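Local coordinates for Lmo2184 protein (Listeria monocytogenes serovar 1/2a, PDB 5JOQ) that probably captures heme as the surface-anchored substrate-binding lipoprotein of an iron-acquisition ABC transporter, at residues I37-T40 / I44-I47; K158-K163 / E282-L287; G177-V182 / E241-N246; E265-F268 / L274-P277. All coordinates share one frame; numbering follows the deposited sequence. Where two conformers were deposited one is given.

Contact 1 (I37-T40 / I44-I47)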
loop_
_atom_site.group_PDB
_atom_site.type_symbol
_atom_site.label_atom_id
_atom_site.label_comp_id
_atom_site.label_asym_id
_atom_site.label_seq_id
_atom_site.Cartn_x
_atom_site.Cartn_y
_atom_site.Cartn_z
ATOM N N ILE A 37 -22.463 -15.443 -16.851
ATOM C CA ILE A 37 -21.031 -15.167 -16.941
ATOM C C ILE A 37 -20.569 -14.472 -15.665
ATOM O O ILE A 37 -21.214 -13.523 -15.209
ATOM C CB ILE A 37 -20.708 -14.291 -18.171
ATOM C CG1 ILE A 37 -21.264 -14.924 -19.450
ATOM C CG2 ILE A 37 -19.203 -14.071 -18.259
ATOM C CD1 ILE A 37 -21.206 -13.987 -20.706
ATOM N N VAL A 38 -19.439 -14.915 -15.109
ATOM C CA VAL A 38 -18.770 -14.203 -14.014
ATOM C C VAL A 38 -17.497 -13.557 -14.547
ATOM O O VAL A 38 -16.639 -14.239 -15.118
ATOM C CB VAL A 38 -18.459 -15.145 -12.841
ATOM C CG1 VAL A 38 -17.567 -14.432 -11.805
ATOM C CG2 VAL A 38 -19.750 -15.584 -12.195
ATOM N N ALA A 39 -17.374 -12.241 -14.394
ATOM C CA ALA A 39 -16.128 -11.541 -14.720
ATOM C C ALA A 39 -15.338 -11.314 -13.440
ATOM O O ALA A 39 -15.870 -10.720 -12.497
ATOM C CB ALA A 39 -16.411 -10.204 -15.397
ATOM N N THR A 40 -14.075 -11.767 -13.393
ATOM C CA THR A 40 -13.310 -11.653 -12.149
ATOM C C THR A 40 -12.317 -10.490 -12.127
ATOM O O THR A 40 -11.581 -10.355 -11.145
ATOM C CB THR A 40 -12.537 -12.936 -11.830
ATOM O OG1 THR A 40 -11.531 -13.120 -12.829
ATOM C CG2 THR A 40 -13.464 -14.152 -11.827
ATOM N N ILE A 44 -11.948 -7.005 -17.513
ATOM C CA ILE A 44 -12.885 -7.869 -18.243
ATOM C C ILE A 44 -14.298 -7.324 -18.125
ATOM O O ILE A 44 -15.072 -7.357 -19.094
ATOM C CB ILE A 44 -12.795 -9.329 -17.737
ATOM C CG1 ILE A 44 -11.446 -9.946 -18.150
ATOM C CG2 ILE A 44 -13.979 -10.188 -18.264
ATOM C CD1 ILE A 44 -11.092 -11.177 -17.299
ATOM N N THR A 45 -14.658 -6.805 -16.940
ATOM C CA THR A 45 -15.999 -6.265 -16.737
ATOM C C THR A 45 -16.276 -5.122 -17.702
ATOM O O THR A 45 -17.390 -4.996 -18.229
ATOM C CB THR A 45 -16.165 -5.773 -15.283
ATOM O OG1 THR A 45 -15.958 -6.856 -14.361
ATOM C CG2 THR A 45 -17.579 -5.271 -15.076
ATOM N N GLU A 46 -15.277 -4.266 -17.930
ATOM C CA GLU A 46 -15.416 -3.173 -18.897
ATOM C C GLU A 46 -15.607 -3.698 -20.322
ATOM O O GLU A 46 -16.386 -3.134 -21.111
ATOM C CB GLU A 46 -14.186 -2.267 -18.820
ATOM C CG GLU A 46 -14.074 -1.561 -17.436
ATOM C CD GLU A 46 -12.748 -0.807 -17.264
ATOM O OE1 GLU A 46 -11.753 -1.117 -17.976
ATOM O OE2 GLU A 46 -12.718 0.101 -16.407
ATOM N N ILE A 47 -14.901 -4.770 -20.675
ATOM C CA ILE A 47 -15.101 -5.367 -21.997
ATOM C C ILE A 47 -16.517 -5.921 -22.116
ATOM O O ILE A 47 -17.178 -5.746 -23.144
ATOM C CB ILE A 47 -14.025 -6.435 -22.269
ATOM C CG1 ILE A 47 -12.688 -5.732 -22.601
ATOM C CG2 ILE A 47 -14.462 -7.355 -23.441
ATOM C CD1 ILE A 47 -11.464 -6.656 -22.504
#
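The first beta-alpha unit of the N-terminal lobe is joined here: strand 37-39, paired with strand 93-97 in a parallel sheet and hydrogen-bonded to V56 and G57 as well, runs into helix 42-50 through a short turn, and A39 on the strand meets I44 and T45 on the first turns of the helix. The methyl of A39 points at the helix and is the strand's point of touch. It rests against two different neighbours, with A39 CB 3.8 Å from I44 CG2 and 3.5 Å from T45 OG1. The backbones are close, A39 CA lying 5.6 Å from T45 CA, near enough for a single methyl to reach the helix. On I44 the touching branch is the CG2 methyl, which stands anti to the backbone N; CG1 lies beside the backbone N, and the side chain also packs on L95 of the next strand, 93-97. T45 turns its hydroxyl to lie beside its own backbone N (chi1 -60°), and there OG1 is hydrogen-bonded to T41 O, just ahead of the helix. What A39 meets is therefore a hydroxyl already engaged by the backbone. T41 OG1 is in turn hydrogen-bonded to I44 N, and T40 OG1 to L95 O, so the hydroxyls of the turn are tied to main-chain atoms of helix and sheet. With no hydrogen bond across them, the two segments meet by van der Waals contact alone, a methyl against a methyl and against a hydroxyl already bonded to T41 O, all of it buried.

Contact 2 (K158-K163 / E282-L287)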
loop_
_atom_site.group_PDB
_atom_site.type_symbol
_atom_site.label_atom_id
_atom_site.label_comp_id
_atom_site.label_asym_id
_atom_site.label_seq_id
_atom_site.Cartn_x
_atom_site.Cartn_y
_atom_site.Cartn_z
ATOM N N LYS A 158 1.049 4.894 -33.752
ATOM C CA LYS A 158 2.094 4.344 -34.612
ATOM C C LYS A 158 2.470 5.322 -35.716
ATOM O O LYS A 158 3.653 5.555 -35.980
ATOM C CB LYS A 158 1.620 3.011 -35.210
ATOM C CG LYS A 158 1.682 1.815 -34.253
ATOM C CD LYS A 158 0.939 0.588 -34.818
ATOM C CE LYS A 158 1.747 -0.714 -34.883
ATOM N NZ LYS A 158 0.813 -1.896 -35.265
ATOM N N SER A 159 1.477 5.912 -36.367
ATOM C CA SER A 159 1.721 6.869 -37.419
ATOM C C SER A 159 2.473 8.103 -36.891
ATOM O O SER A 159 3.398 8.572 -37.492
ATOM C CB SER A 159 0.392 7.289 -38.043
ATOM O OG SER A 159 0.575 8.341 -38.943
ATOM N N ASN A 160 2.074 8.581 -35.729
ATOM C CA ASN A 160 2.671 9.745 -35.109
ATOM C C ASN A 160 4.158 9.571 -34.837
ATOM O O ASN A 160 4.916 10.476 -35.031
ATOM C CB ASN A 160 2.049 9.988 -33.735
ATOM C CG ASN A 160 0.693 10.645 -33.779
ATOM O OD1 ASN A 160 0.230 11.101 -34.804
ATOM N ND2 ASN A 160 0.052 10.694 -32.627
ATOM N N VAL A 161 4.562 8.406 -34.362
ATOM C CA VAL A 161 5.957 8.169 -34.020
ATOM C C VAL A 161 6.842 7.530 -35.076
ATOM O O VAL A 161 8.026 7.399 -34.896
ATOM C CB VAL A 161 6.025 7.249 -32.788
ATOM C CG1 VAL A 161 5.171 7.793 -31.670
ATOM C CG2 VAL A 161 5.578 5.850 -33.148
ATOM N N ALA A 162 6.264 7.164 -36.204
ATOM C CA ALA A 162 7.006 6.423 -37.198
ATOM C C ALA A 162 8.290 7.060 -37.682
ATOM O O ALA A 162 9.244 6.369 -37.898
ATOM C CB ALA A 162 6.124 6.096 -38.383
ATOM N N LYS A 163 8.311 8.355 -37.865
ATOM C CA LYS A 163 9.522 9.000 -38.367
ATOM C C LYS A 163 10.347 9.672 -37.274
ATOM O O LYS A 163 11.325 10.360 -37.589
ATOM C CB LYS A 163 9.174 10.028 -39.458
ATOM C CG LYS A 163 8.542 9.378 -40.704
ATOM C CD LYS A 163 8.022 10.407 -41.711
ATOM C CE LYS A 163 7.284 9.706 -42.861
ATOM N NZ LYS A 163 6.782 10.632 -43.931
ATOM N N GLU A 282 -0.249 8.586 -23.301
ATOM C CA GLU A 282 0.623 9.064 -22.232
ATOM C C GLU A 282 2.052 8.550 -22.439
ATOM O O GLU A 282 3.027 9.284 -22.214
ATOM C CB GLU A 282 0.035 8.634 -20.883
ATOM C CG GLU A 282 0.542 9.377 -19.694
ATOM C CD GLU A 282 0.367 10.881 -19.856
ATOM O OE1 GLU A 282 -0.707 11.353 -20.339
ATOM O OE2 GLU A 282 1.351 11.574 -19.549
ATOM N N MET A 283 2.195 7.315 -22.942
ATOM C CA MET A 283 3.524 6.781 -23.230
ATOM C C MET A 283 4.226 7.616 -24.282
ATOM O O MET A 283 5.417 7.925 -24.153
ATOM C CB MET A 283 3.420 5.317 -23.681
ATOM C CG MET A 283 4.775 4.661 -23.919
ATOM S SD MET A 283 5.767 4.467 -22.438
ATOM C CE MET A 283 4.789 3.287 -21.460
ATOM N N GLU A 284 3.496 8.015 -25.322
ATOM C CA GLU A 284 4.089 8.826 -26.378
ATOM C C GLU A 284 4.588 10.157 -25.824
ATOM O O GLU A 284 5.650 10.641 -26.226
ATOM C CB GLU A 284 3.073 9.028 -27.511
ATOM C CG GLU A 284 3.645 9.752 -28.688
ATOM C CD GLU A 284 2.595 10.144 -29.733
ATOM O OE1 GLU A 284 1.432 9.651 -29.684
ATOM O OE2 GLU A 284 2.961 10.970 -30.601
ATOM N N LYS A 285 3.857 10.746 -24.864
ATOM C CA LYS A 285 4.296 12.007 -24.262
ATOM C C LYS A 285 5.603 11.839 -23.502
ATOM O O LYS A 285 6.510 12.677 -23.616
ATOM C CB LYS A 285 3.225 12.552 -23.319
ATOM C CG LYS A 285 1.998 13.107 -24.024
ATOM C CD LYS A 285 0.986 13.669 -23.034
ATOM C CE LYS A 285 -0.366 13.861 -23.713
ATOM N NZ LYS A 285 -1.483 13.875 -22.726
ATOM N N MET A 286 5.717 10.757 -22.733
ATOM C CA MET A 286 6.928 10.521 -21.949
ATOM C C MET A 286 8.134 10.229 -22.828
ATOM O O MET A 286 9.248 10.652 -22.512
ATOM C CB MET A 286 6.695 9.350 -20.998
ATOM C CG MET A 286 5.917 9.740 -19.753
ATOM S SD MET A 286 5.630 8.323 -18.674
ATOM C CE MET A 286 4.478 7.375 -19.616
ATOM N N LEU A 287 7.944 9.460 -23.907
ATOM C CA LEU A 287 9.085 9.043 -24.718
ATOM C C LEU A 287 9.639 10.181 -25.558
ATOM O O LEU A 287 10.831 10.184 -25.870
ATOM C CB LEU A 287 8.692 7.875 -25.632
ATOM C CG LEU A 287 8.334 6.571 -24.915
ATOM C CD1 LEU A 287 8.218 5.414 -25.962
ATOM C CD2 LEU A 287 9.360 6.287 -23.827
#
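E284 sends CG anti to its backbone N (chi1 -175°) and stays extended beyond it, carrying the carboxylate across to helix 140-161, where N160, with CG beside its own backbone N, brings the amide to meet it. The two side chains cross at about a right angle, with the amide and carboxylate planes 49° apart. N160 ND2 donates to E284 OE1 in a weak hydrogen bond, long at 3.4 Å yet nearly straight (172°). The other oxygen, E284 OE2, rests 3.4 Å from N160 CB, so the carboxylate covers the root of the asparagine as well as its amide. N160 OD1 looks to its own helix, accepting from Q156 NE2, which should help fix the amide's rotation. Beside this polar pair, V161 CG1 packs against the aliphatic part of the glutamate, 3.9 Å from E284 CG. E284 thus uses its methylene against V161 and its carboxylate against N160, while K285 NZ pairs with E282 and with E84 of the second subunit. This is the sparse side-chain bridge between the C-terminal helix and the end of the long helix that, in solute-binding proteins of this family, links the two lobes.

Contact 3 (G177-V182 / E241-N246)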
loop_
_atom_site.group_PDB
_atom_site.type_symbol
_atom_site.label_atom_id
_atom_site.label_comp_id
_atom_site.label_asym_id
_atom_site.label_seq_id
_atom_site.Cartn_x
_atom_site.Cartn_y
_atom_site.Cartn_z
ATOM N N GLY A 177 15.115 -2.510 -4.303
ATOM C CA GLY A 177 15.769 -3.773 -3.992
ATOM C C GLY A 177 15.259 -4.975 -4.754
ATOM O O GLY A 177 15.961 -5.992 -4.820
ATOM N N SER A 178 14.072 -4.903 -5.369
ATOM C CA SER A 178 13.538 -6.088 -6.039
ATOM C C SER A 178 12.936 -5.776 -7.413
ATOM O O SER A 178 12.081 -6.528 -7.893
ATOM C CB SER A 178 12.491 -6.784 -5.158
ATOM O OG SER A 178 11.533 -5.851 -4.669
ATOM N N TYR A 179 13.384 -4.701 -8.076
ATOM C CA TYR A 179 12.831 -4.333 -9.380
ATOM C C TYR A 179 13.041 -5.463 -10.378
ATOM O O TYR A 179 14.151 -5.998 -10.487
ATOM C CB TYR A 179 13.508 -3.080 -9.928
ATOM C CG TYR A 179 13.195 -1.837 -9.142
ATOM C CD1 TYR A 179 11.904 -1.313 -9.128
ATOM C CD2 TYR A 179 14.201 -1.177 -8.428
ATOM C CE1 TYR A 179 11.615 -0.143 -8.411
ATOM C CE2 TYR A 179 13.927 -0.008 -7.736
ATOM C CZ TYR A 179 12.631 0.493 -7.707
ATOM O OH TYR A 179 12.347 1.637 -7.000
ATOM N N LEU A 180 11.984 -5.801 -11.121
ATOM C CA LEU A 180 12.075 -6.672 -12.287
ATOM C C LEU A 180 12.248 -5.842 -13.558
ATOM O O LEU A 180 11.657 -4.772 -13.693
ATOM C CB LEU A 180 10.801 -7.505 -12.442
ATOM C CG LEU A 180 10.593 -8.528 -11.310
ATOM C CD1 LEU A 180 9.203 -9.132 -11.416
ATOM C CD2 LEU A 180 11.628 -9.639 -11.430
ATOM N N VAL A 181 13.005 -6.383 -14.518
ATOM C CA VAL A 181 13.073 -5.795 -15.857
ATOM C C VAL A 181 11.900 -6.307 -16.684
ATOM O O VAL A 181 11.644 -7.515 -16.717
ATOM C CB VAL A 181 14.405 -6.147 -16.517
ATOM C CG1 VAL A 181 14.443 -5.578 -17.932
ATOM C CG2 VAL A 181 15.544 -5.565 -15.685
ATOM N N VAL A 182 11.171 -5.402 -17.328
ATOM C CA VAL A 182 9.970 -5.758 -18.097
ATOM C C VAL A 182 10.369 -5.829 -19.569
ATOM O O VAL A 182 10.940 -4.867 -20.104
ATOM C CB VAL A 182 8.833 -4.737 -17.885
ATOM C CG1 VAL A 182 7.591 -5.172 -18.618
ATOM C CG2 VAL A 182 8.489 -4.554 -16.361
ATOM N N GLU A 241 12.652 9.102 -4.353
ATOM C CA GLU A 241 13.780 9.665 -3.617
ATOM C C GLU A 241 14.850 8.609 -3.331
ATOM O O GLU A 241 16.042 8.916 -3.328
ATOM C CB GLU A 241 13.330 10.281 -2.281
ATOM C CG GLU A 241 12.322 11.378 -2.393
ATOM C CD GLU A 241 12.855 12.668 -3.008
ATOM O OE1 GLU A 241 14.083 12.915 -3.089
ATOM O OE2 GLU A 241 11.995 13.468 -3.388
ATOM N N GLU A 242 14.442 7.374 -3.045
ATOM C CA GLU A 242 15.436 6.355 -2.723
ATOM C C GLU A 242 16.278 6.000 -3.952
ATOM O O GLU A 242 17.507 5.870 -3.863
ATOM C CB GLU A 242 14.739 5.106 -2.165
ATOM C CG GLU A 242 15.750 4.124 -1.491
ATOM C CD GLU A 242 16.620 3.298 -2.488
ATOM O OE1 GLU A 242 16.151 2.949 -3.592
ATOM O OE2 GLU A 242 17.785 2.983 -2.129
ATOM N N PHE A 243 15.631 5.895 -5.109
ATOM C CA PHE A 243 16.314 5.541 -6.362
ATOM C C PHE A 243 17.485 6.474 -6.644
ATOM O O PHE A 243 18.589 6.014 -6.988
ATOM C CB PHE A 243 15.280 5.589 -7.496
ATOM C CG PHE A 243 15.614 4.770 -8.747
ATOM C CD1 PHE A 243 15.193 3.433 -8.857
ATOM C CD2 PHE A 243 16.215 5.372 -9.839
ATOM C CE1 PHE A 243 15.436 2.688 -10.056
ATOM C CE2 PHE A 243 16.451 4.651 -11.040
ATOM C CZ PHE A 243 16.071 3.317 -11.139
ATOM N N LYS A 244 17.277 7.796 -6.456
ATOM C CA LYS A 244 18.291 8.813 -6.724
ATOM C C LYS A 244 19.504 8.732 -5.804
ATOM O O LYS A 244 20.552 9.307 -6.138
ATOM C CB LYS A 244 17.685 10.230 -6.584
ATOM C CG LYS A 244 16.540 10.514 -7.553
ATOM C CD LYS A 244 16.017 11.969 -7.436
ATOM C CE LYS A 244 15.014 12.154 -6.311
ATOM N NZ LYS A 244 14.611 13.596 -6.119
ATOM N N THR A 245 19.380 8.133 -4.617
ATOM C CA THR A 245 20.515 8.028 -3.682
ATOM C C THR A 245 21.249 6.702 -3.781
ATOM O O THR A 245 22.272 6.520 -3.111
ATOM C CB THR A 245 20.047 8.158 -2.233
ATOM O OG1 THR A 245 19.370 6.929 -1.871
ATOM C CG2 THR A 245 19.118 9.348 -2.088
ATOM N N ASN A 246 20.731 5.772 -4.564
ATOM C CA ASN A 246 21.182 4.391 -4.557
ATOM C C ASN A 246 22.349 4.224 -5.525
ATOM O O ASN A 246 22.177 4.413 -6.733
ATOM C CB ASN A 246 20.002 3.505 -4.964
ATOM C CG ASN A 246 20.259 2.044 -4.725
ATOM O OD1 ASN A 246 21.411 1.572 -4.797
ATOM N ND2 ASN A 246 19.176 1.298 -4.455
HETATM O O HOH W 1 14.045 3.120 -5.450
#
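The loop carrying Y179 and the last turns of helix 233-245, which carry F243, stand well apart, with Y179 CA 10.9 Å from F243 CA, and long side chains close the gap. The fold element is a beta hairpin of the C-terminal lobe: the loop ends one strand, 168-173, and opens the antiparallel one, 180-182. Y179 aims at the helix, and F243, whose CG is anti to the backbone N (chi1 -158°), brings an edge of its ring to meet it. The two form an offset edge-to-face pair, the edge of F243 turned to the tyrosine ring, with ring centroids 5.7 Å apart and planes at 75°. The nearest carbons are Y179 CE2 and F243 CD1, at 3.8 Å. F243 is engaged further by a ring stack with W249 and a cation-pi contact with R226, which gather aromatic and charged groups around this buried ring. Polar linkage runs alongside. Y179 OH donates to a water 2.7 Å away, lying in the plane of the tyrosine ring, and that water donates to E242 OE1 at 2.8 Å, joining loop to helix where no direct hydrogen bond does. The region also faces the other subunits: E242 packs on S178 of the second subunit, and S178 on P176 of the third. Past F243 the helix finishes with doubled bonding. E242 O accepts from both T245 N, at 3.0 Å, and T245 OG1, at 2.9 Å, while N246 OD1 caps I248 N at the start of helix 247-250.

Contact 4 (E265-F268 / L274-P277)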
loop_
_atom_site.group_PDB
_atom_site.type_symbol
_atom_site.label_atom_id
_atom_site.label_comp_id
_atom_site.label_asym_id
_atom_site.label_seq_id
_atom_site.Cartn_x
_atom_site.Cartn_y
_atom_site.Cartn_z
ATOM N N GLU A 265 0.026 4.384 -11.820
ATOM C CA GLU A 265 -0.444 3.045 -11.529
ATOM C C GLU A 265 -1.906 2.887 -11.907
ATOM O O GLU A 265 -2.365 1.824 -12.278
ATOM C CB GLU A 265 -0.173 2.731 -10.055
ATOM C CG GLU A 265 -0.799 1.473 -9.539
ATOM C CD GLU A 265 -2.196 1.701 -9.059
ATOM O OE1 GLU A 265 -2.497 2.819 -8.619
ATOM O OE2 GLU A 265 -2.981 0.756 -9.129
ATOM N N ASN A 266 -2.682 3.940 -11.727
ATOM C CA ASN A 266 -4.107 3.908 -12.013
ATOM C C ASN A 266 -4.389 3.686 -13.492
ATOM O O ASN A 266 -5.446 3.159 -13.851
ATOM C CB ASN A 266 -4.746 5.211 -11.531
ATOM C CG ASN A 266 -5.639 5.006 -10.341
ATOM O OD1 ASN A 266 -6.825 4.721 -10.491
ATOM N ND2 ASN A 266 -5.076 5.136 -9.149
ATOM N N LEU A 267 -3.464 4.078 -14.364
ATOM C CA LEU A 267 -3.642 3.979 -15.801
ATOM C C LEU A 267 -2.825 2.865 -16.451
ATOM O O LEU A 267 -3.287 2.269 -17.423
ATOM C CB LEU A 267 -3.266 5.322 -16.459
ATOM C CG LEU A 267 -3.261 5.458 -17.985
ATOM C CD1 LEU A 267 -4.660 5.257 -18.559
ATOM C CD2 LEU A 267 -2.765 6.858 -18.345
ATOM N N PHE A 268 -1.637 2.558 -15.932
ATOM C CA PHE A 268 -0.739 1.525 -16.460
ATOM C C PHE A 268 -0.801 0.282 -15.553
ATOM O O PHE A 268 -0.020 0.151 -14.604
ATOM C CB PHE A 268 0.703 2.061 -16.518
ATOM C CG PHE A 268 0.899 3.173 -17.524
ATOM C CD1 PHE A 268 1.245 2.878 -18.833
ATOM C CD2 PHE A 268 0.771 4.495 -17.140
ATOM C CE1 PHE A 268 1.433 3.894 -19.774
ATOM C CE2 PHE A 268 0.962 5.542 -18.073
ATOM C CZ PHE A 268 1.278 5.224 -19.392
ATOM N N LEU A 274 -8.987 -1.727 -21.560
ATOM C CA LEU A 274 -9.551 -0.737 -22.465
ATOM C C LEU A 274 -8.899 0.643 -22.230
ATOM O O LEU A 274 -9.100 1.548 -22.982
ATOM C CB LEU A 274 -11.068 -0.715 -22.421
ATOM C CG LEU A 274 -11.728 -1.984 -22.950
ATOM C CD1 LEU A 274 -13.239 -1.844 -22.971
ATOM C CD2 LEU A 274 -11.196 -2.332 -24.322
ATOM N N ASN A 275 -8.124 0.758 -21.158
ATOM C CA ASN A 275 -7.349 1.955 -20.847
ATOM C C ASN A 275 -6.186 2.122 -21.827
ATOM O O ASN A 275 -5.555 3.156 -21.866
ATOM C CB ASN A 275 -6.685 1.840 -19.472
ATOM C CG ASN A 275 -7.649 2.002 -18.341
ATOM O OD1 ASN A 275 -8.764 2.431 -18.531
ATOM N ND2 ASN A 275 -7.199 1.683 -17.151
ATOM N N ALA A 276 -5.926 1.107 -22.634
ATOM C CA ALA A 276 -4.744 1.116 -23.482
ATOM C C ALA A 276 -4.572 2.313 -24.393
ATOM O O ALA A 276 -3.483 2.814 -24.485
ATOM C CB ALA A 276 -4.631 -0.178 -24.264
ATOM N N PRO A 277 -5.695 2.780 -25.058
ATOM C CA PRO A 277 -5.446 3.959 -25.901
ATOM C C PRO A 277 -4.955 5.144 -25.063
ATOM O O PRO A 277 -4.023 5.797 -25.468
ATOM C CB PRO A 277 -6.799 4.236 -26.543
ATOM C CG PRO A 277 -7.406 2.896 -26.653
ATOM C CD PRO A 277 -7.132 2.336 -25.310
#
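N275 ND2 lies 4.0 Å from L267 O and equally far from N266 O, so the amide nitrogen faces two successive carbonyls of the loop without coming close enough to bond to either. The rest of the meeting is van der Waals contact, equally light. L267 extends CG anti to its backbone N (chi1 175°), which brings the end of the side chain toward N275, CD1 standing 4.1 Å from N275 CB and 4.0 Å from N275 O. In return, N275 CB sits 4.0 Å from L267 O. The two side chains pass each other at a slant, and the nearest CA pair, L267 CA and N275 CA, is 6.6 Å apart. These residues belong to the connection that leads from strand 260-262 of the C-terminal lobe to the closing helix 276-288, and the contact folds that connection back on itself as it enters the helix. Each limb is also held by neighbours: N275 N is hydrogen-bonded to S273 OG, N266 N to D264 OD1, and L267 packs on E278 within the helix. L274 and P277 lean instead on the long interlobe helix 140-161, both touching L150, so the stretch just before and at the helix start spans from the loop to that linker. At the subunit boundary, E265 OE2 comes near E234 OE1 of the third subunit, a closeness of like charges that may be eased if one carboxylate holds a proton.

How the contacts relate
Contacts 1 and 3 are buried, contact 2 is partly so, and contact 4 lies at the surface although nearest the middle of the chain. Contact 1 serves the N-terminal lobe and contact 3 the other, their centres about 34 Å apart on opposite sides of the chain's centre. Contacts 2 and 4 share helix 276-288 and touch, F268 packing against M283, M286 and E282; contact 4 also reaches contact 1, where L274 meets I47. Chemistry follows place: a methyl against a methyl and a bonded hydroxyl in contact 1, paired rings and a bridging water in contact 3, a weak amide-carboxylate bond in contact 2, and unbonded approaches in contact 4.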